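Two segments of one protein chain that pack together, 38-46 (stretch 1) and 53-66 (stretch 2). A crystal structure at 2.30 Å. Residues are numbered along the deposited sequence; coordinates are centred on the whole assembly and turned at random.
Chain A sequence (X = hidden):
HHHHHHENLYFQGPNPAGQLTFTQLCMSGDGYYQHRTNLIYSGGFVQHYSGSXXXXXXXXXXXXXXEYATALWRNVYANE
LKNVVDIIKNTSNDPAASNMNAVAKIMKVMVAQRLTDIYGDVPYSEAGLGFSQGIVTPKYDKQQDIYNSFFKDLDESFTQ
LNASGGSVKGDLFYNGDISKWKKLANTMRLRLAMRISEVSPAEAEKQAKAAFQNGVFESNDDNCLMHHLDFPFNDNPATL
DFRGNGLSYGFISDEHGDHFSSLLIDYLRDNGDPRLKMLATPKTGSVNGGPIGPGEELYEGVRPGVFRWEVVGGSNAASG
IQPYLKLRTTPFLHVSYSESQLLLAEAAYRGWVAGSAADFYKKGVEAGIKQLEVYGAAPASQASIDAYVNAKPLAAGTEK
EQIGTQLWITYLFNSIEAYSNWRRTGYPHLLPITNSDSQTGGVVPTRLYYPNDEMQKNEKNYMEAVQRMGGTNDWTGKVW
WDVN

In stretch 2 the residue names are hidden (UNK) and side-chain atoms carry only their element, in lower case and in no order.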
# COMPACT_ATOMS: atom_id res chain seq x y z
N ASN A 38 -8.31 2.05 1.69
CA ASN A 38 -7.37 2.36 0.61
C ASN A 38 -7.71 3.70 -0.06
O ASN A 38 -6.92 4.67 0.03
CB ASN A 38 -7.38 1.20 -0.43
CG ASN A 38 -6.39 1.40 -1.61
OD1 ASN A 38 -5.70 2.42 -1.74
ND2 ASN A 38 -6.35 0.40 -2.48
N LEU A 39 -8.88 3.76 -0.69
CA LEU A 39 -9.26 4.93 -1.47
C LEU A 39 -9.51 6.16 -0.60
O LEU A 39 -8.84 7.14 -0.73
CB LEU A 39 -10.52 4.62 -2.32
CG LEU A 39 -11.03 5.67 -3.34
CD1 LEU A 39 -9.89 6.37 -4.05
CD2 LEU A 39 -11.99 5.07 -4.38
N ILE A 40 -10.47 6.09 0.31
CA ILE A 40 -10.92 7.29 1.01
C ILE A 40 -9.91 7.78 2.03
O ILE A 40 -9.42 8.90 1.91
CB ILE A 40 -12.30 7.07 1.71
CG1 ILE A 40 -13.42 6.96 0.68
CG2 ILE A 40 -12.58 8.22 2.67
CD1 ILE A 40 -14.71 6.37 1.23
N TYR A 41 -9.60 6.98 3.04
CA TYR A 41 -8.74 7.50 4.11
C TYR A 41 -7.25 7.46 3.75
O TYR A 41 -6.62 8.53 3.72
CB TYR A 41 -8.99 6.76 5.43
CG TYR A 41 -10.11 7.35 6.27
CD1 TYR A 41 -10.40 8.71 6.23
CD2 TYR A 41 -10.89 6.54 7.08
CE1 TYR A 41 -11.43 9.24 6.99
CE2 TYR A 41 -11.92 7.06 7.86
CZ TYR A 41 -12.19 8.41 7.81
OH TYR A 41 -13.22 8.91 8.56
N SER A 42 -6.66 6.30 3.45
CA SER A 42 -5.20 6.30 3.11
C SER A 42 -4.93 7.19 1.91
O SER A 42 -4.05 8.04 1.96
CB SER A 42 -4.66 4.88 2.82
OG SER A 42 -4.61 4.09 3.99
N GLY A 43 -5.74 6.99 0.86
CA GLY A 43 -5.65 7.74 -0.37
C GLY A 43 -5.85 9.23 -0.22
O GLY A 43 -5.19 10.01 -0.91
N GLY A 44 -6.76 9.65 0.65
CA GLY A 44 -6.91 11.07 0.89
C GLY A 44 -5.82 11.64 1.80
O GLY A 44 -5.35 12.76 1.58
N PHE A 45 -5.41 10.86 2.81
CA PHE A 45 -4.39 11.30 3.77
C PHE A 45 -3.08 11.61 3.04
O PHE A 45 -2.42 12.60 3.31
CB PHE A 45 -4.11 10.24 4.85
CG PHE A 45 -5.23 9.98 5.82
CD1 PHE A 45 -6.36 10.79 5.86
CD2 PHE A 45 -5.15 8.91 6.71
CE1 PHE A 45 -7.38 10.54 6.76
CE2 PHE A 45 -6.17 8.64 7.61
CZ PHE A 45 -7.29 9.46 7.64
N VAL A 46 -2.69 10.73 2.12
CA VAL A 46 -1.38 10.87 1.49
C VAL A 46 -1.52 11.61 0.13
O VAL A 46 -0.57 11.73 -0.62
CB VAL A 46 -0.69 9.48 1.36
CG1 VAL A 46 -1.14 8.74 0.08
CG2 VAL A 46 0.81 9.62 1.44
N UNK A 53 -16.90 13.26 -3.50
CA UNK A 53 -17.48 13.57 -2.20
C UNK A 53 -16.83 12.77 -1.07
O UNK A 53 -16.32 13.34 -0.12
c UNK A 53 -19.00 13.30 -2.22
c UNK A 53 -19.63 13.30 -0.86
c UNK A 53 -19.56 15.81 -0.12
c UNK A 53 -20.10 12.22 -0.17
n UNK A 53 -20.60 12.62 1.05
c UNK A 53 -20.45 13.97 1.17
c UNK A 53 -19.83 14.44 -0.00
c UNK A 53 -20.80 14.82 2.22
c UNK A 53 -19.90 16.65 0.92
c UNK A 53 -20.52 16.15 2.08
N UNK A 54 -16.83 11.45 -1.18
CA UNK A 54 -16.34 10.61 -0.09
C UNK A 54 -14.85 10.85 0.25
O UNK A 54 -14.46 11.07 1.42
c UNK A 54 -16.58 9.14 -0.43
N UNK A 55 -14.02 10.85 -0.78
CA UNK A 55 -12.58 10.95 -0.55
C UNK A 55 -12.22 12.34 -0.00
O UNK A 55 -11.51 12.47 1.00
c UNK A 55 -10.32 10.80 -1.62
c UNK A 55 -11.78 10.61 -1.83
c UNK A 55 -12.05 9.16 -2.29
N UNK A 56 -12.76 13.38 -0.62
CA UNK A 56 -12.43 14.74 -0.25
C UNK A 56 -12.99 15.11 1.11
O UNK A 56 -12.26 15.66 1.96
c UNK A 56 -12.36 17.17 -0.94
c UNK A 56 -12.97 15.80 -1.24
o UNK A 56 -12.67 15.40 -2.58
N UNK A 57 -14.27 14.80 1.30
CA UNK A 57 -14.98 15.18 2.52
C UNK A 57 -14.39 14.49 3.72
O UNK A 57 -14.17 15.14 4.74
c UNK A 57 -17.28 15.15 3.69
o UNK A 57 -18.22 16.96 4.96
c UNK A 57 -17.45 16.65 4.05
o UNK A 57 -16.81 17.51 3.41
c UNK A 57 -16.47 14.89 2.41
N UNK A 58 -14.05 13.20 3.59
CA UNK A 58 -13.58 12.47 4.78
C UNK A 58 -12.06 12.22 4.77
O UNK A 58 -11.41 12.45 5.81
o UNK A 58 -19.92 12.27 5.19
c UNK A 58 -18.58 11.99 5.11
c UNK A 58 -18.04 11.44 3.95
c UNK A 58 -16.67 11.16 3.90
c UNK A 58 -16.42 11.99 6.12
c UNK A 58 -14.35 11.15 4.93
c UNK A 58 -17.77 12.26 6.19
c UNK A 58 -15.84 11.41 4.99
N UNK A 59 -11.49 11.79 3.64
CA UNK A 59 -10.07 11.51 3.58
C UNK A 59 -9.15 12.74 3.40
O UNK A 59 -8.12 12.89 4.03
N UNK A 60 -9.54 13.62 2.51
CA UNK A 60 -8.71 14.76 2.18
C UNK A 60 -8.74 15.82 3.30
O UNK A 60 -7.69 16.29 3.74
o UNK A 60 -8.16 16.07 0.24
c UNK A 60 -9.18 15.34 0.85
N UNK A 61 -9.93 16.15 3.80
CA UNK A 61 -10.08 17.19 4.82
C UNK A 61 -9.99 16.68 6.28
O UNK A 61 -9.87 17.49 7.19
c UNK A 61 -11.53 18.64 3.32
c UNK A 61 -12.71 19.61 3.31
c UNK A 61 -11.41 17.92 4.63
n UNK A 61 -15.19 19.90 3.24
c UNK A 61 -14.04 18.93 3.43
N UNK A 62 -10.04 15.36 6.47
CA UNK A 62 -9.98 14.69 7.79
C UNK A 62 -11.29 14.81 8.61
O UNK A 62 -11.42 15.62 9.51
c UNK A 62 -5.42 16.44 7.41
c UNK A 62 -6.06 14.48 6.10
c UNK A 62 -7.51 15.32 7.84
c UNK A 62 -7.22 14.40 6.82
c UNK A 62 -5.14 15.52 6.38
c UNK A 62 -6.59 16.33 8.11
c UNK A 62 -8.80 15.21 8.62
N UNK A 63 -12.26 13.98 8.26
CA UNK A 63 -13.49 13.87 9.04
C UNK A 63 -13.72 12.39 9.39
O UNK A 63 -13.50 11.50 8.56
n UNK A 63 -17.10 18.42 6.65
c UNK A 63 -15.81 17.92 7.14
c UNK A 63 -14.61 15.91 8.02
c UNK A 63 -14.68 14.44 8.26
c UNK A 63 -15.93 16.45 7.50
N UNK A 64 -14.15 12.13 10.62
CA UNK A 64 -14.32 10.76 11.11
C UNK A 64 -15.65 10.17 10.74
O UNK A 64 -16.69 10.80 10.91
n UNK A 64 -12.72 10.63 16.93
c UNK A 64 -14.19 10.70 12.64
c UNK A 64 -12.92 11.26 13.17
c UNK A 64 -12.54 10.55 14.45
c UNK A 64 -13.37 11.01 15.63
N UNK A 65 -15.60 8.93 10.26
CA UNK A 65 -16.78 8.07 10.10
C UNK A 65 -16.32 6.72 10.64
O UNK A 65 -15.36 6.12 10.09
c UNK A 65 -17.46 9.29 7.98
c UNK A 65 -17.26 7.92 8.63
c UNK A 65 -18.56 7.12 8.57
N UNK A 66 -16.94 6.27 11.72
CA UNK A 66 -16.54 5.03 12.41
C UNK A 66 -16.42 3.86 11.46
O UNK A 66 -15.47 3.10 11.51
c UNK A 66 -17.53 5.66 14.66
o UNK A 66 -18.52 5.69 15.44
c UNK A 66 -17.54 4.67 13.53
o UNK A 66 -16.54 6.42 14.79
O HOH W 1 -5.32 15.55 2.75
O HOH W 2 -6.17 14.46 -0.61

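Position 53 carries one carbon, then fused five- and six-membered rings holding eight carbons and one nitrogen. It touches nothing on stretch 1. This is Trp53.

Position 54 has a single side-chain carbon. That CB lies 3.7 Å from Ile40 CD1. This is Ala54.

Position 55 has one carbon carrying two more. It packs on Leu39 and Ile40. A beta-branched side chain of three carbons is valine, Val55. Its CG2 is 3.8 Å from Leu39 CG and 3.9 Å from Ile40 CG1.

Position 56 has one carbon carrying an oxygen and a carbon. It points away from stretch 1. This is Thr56.

Position 57 has three carbons, the third carrying two oxygens, and makes no contact across. The carboxylate identifies Glu57.

Position 58 has one carbon, then a six-carbon ring bearing an oxygen. Its CB is 4.1 Å from Ile40 CG2, but the ring end leads away. This is Tyr58.

Position 59 has no side-chain atoms. Its CA is 3.2 Å from Ile40 O, a CA-H...O contact. An ideal CB would fall 1.8 Å from Ile40 O, a clash. This is Gly59.

Position 60 has one carbon and one oxygen, pointing away. This is Ser60. Two waters link it to Gly44 O, one through Ser60 O and one through Ser60 OG.

Position 61 has four carbons in a row ending in nitrogen, with no contact across. This is Lys61. Its NZ forms a salt bridge with Glu57 OE1 at 2.9 Å.

Position 62 has one carbon and a six-carbon ring without oxygen, packed obliquely against the Phe45 ring. This is Phe62. Phe62 CE1 is 3.7 Å from Phe45 CD1.

Position 63 again has four carbons ending in nitrogen, pointing away. This is Lys63. Its NZ bridges to Glu57 OE2 at a very short 2.5 Å.

Position 64 has the same make-up and also points away. This is Lys64.

Position 65 has one carbon carrying two; its CB is 4.2 Å from Tyr41 OH. This is Val65, at the N-cap position of a helix.

Position 66 has two carbons, the second carrying two oxygens, out of contact. This is Asp66.

The two helices cross at -54° and approach to 7.5 Å. Gly44 and Gly59 let the backbones meet, with CA atoms 4.2 Å apart. Ile40 fits among Ala54, Val55, Tyr58 and Gly59. Tyr41 OH donates to Lys63 O at 2.6 Å and accepts from Val65 N at 2.9 Å, tying down the following loop.

Stretch 2 53-66: WAVTEYGSKFKKVD
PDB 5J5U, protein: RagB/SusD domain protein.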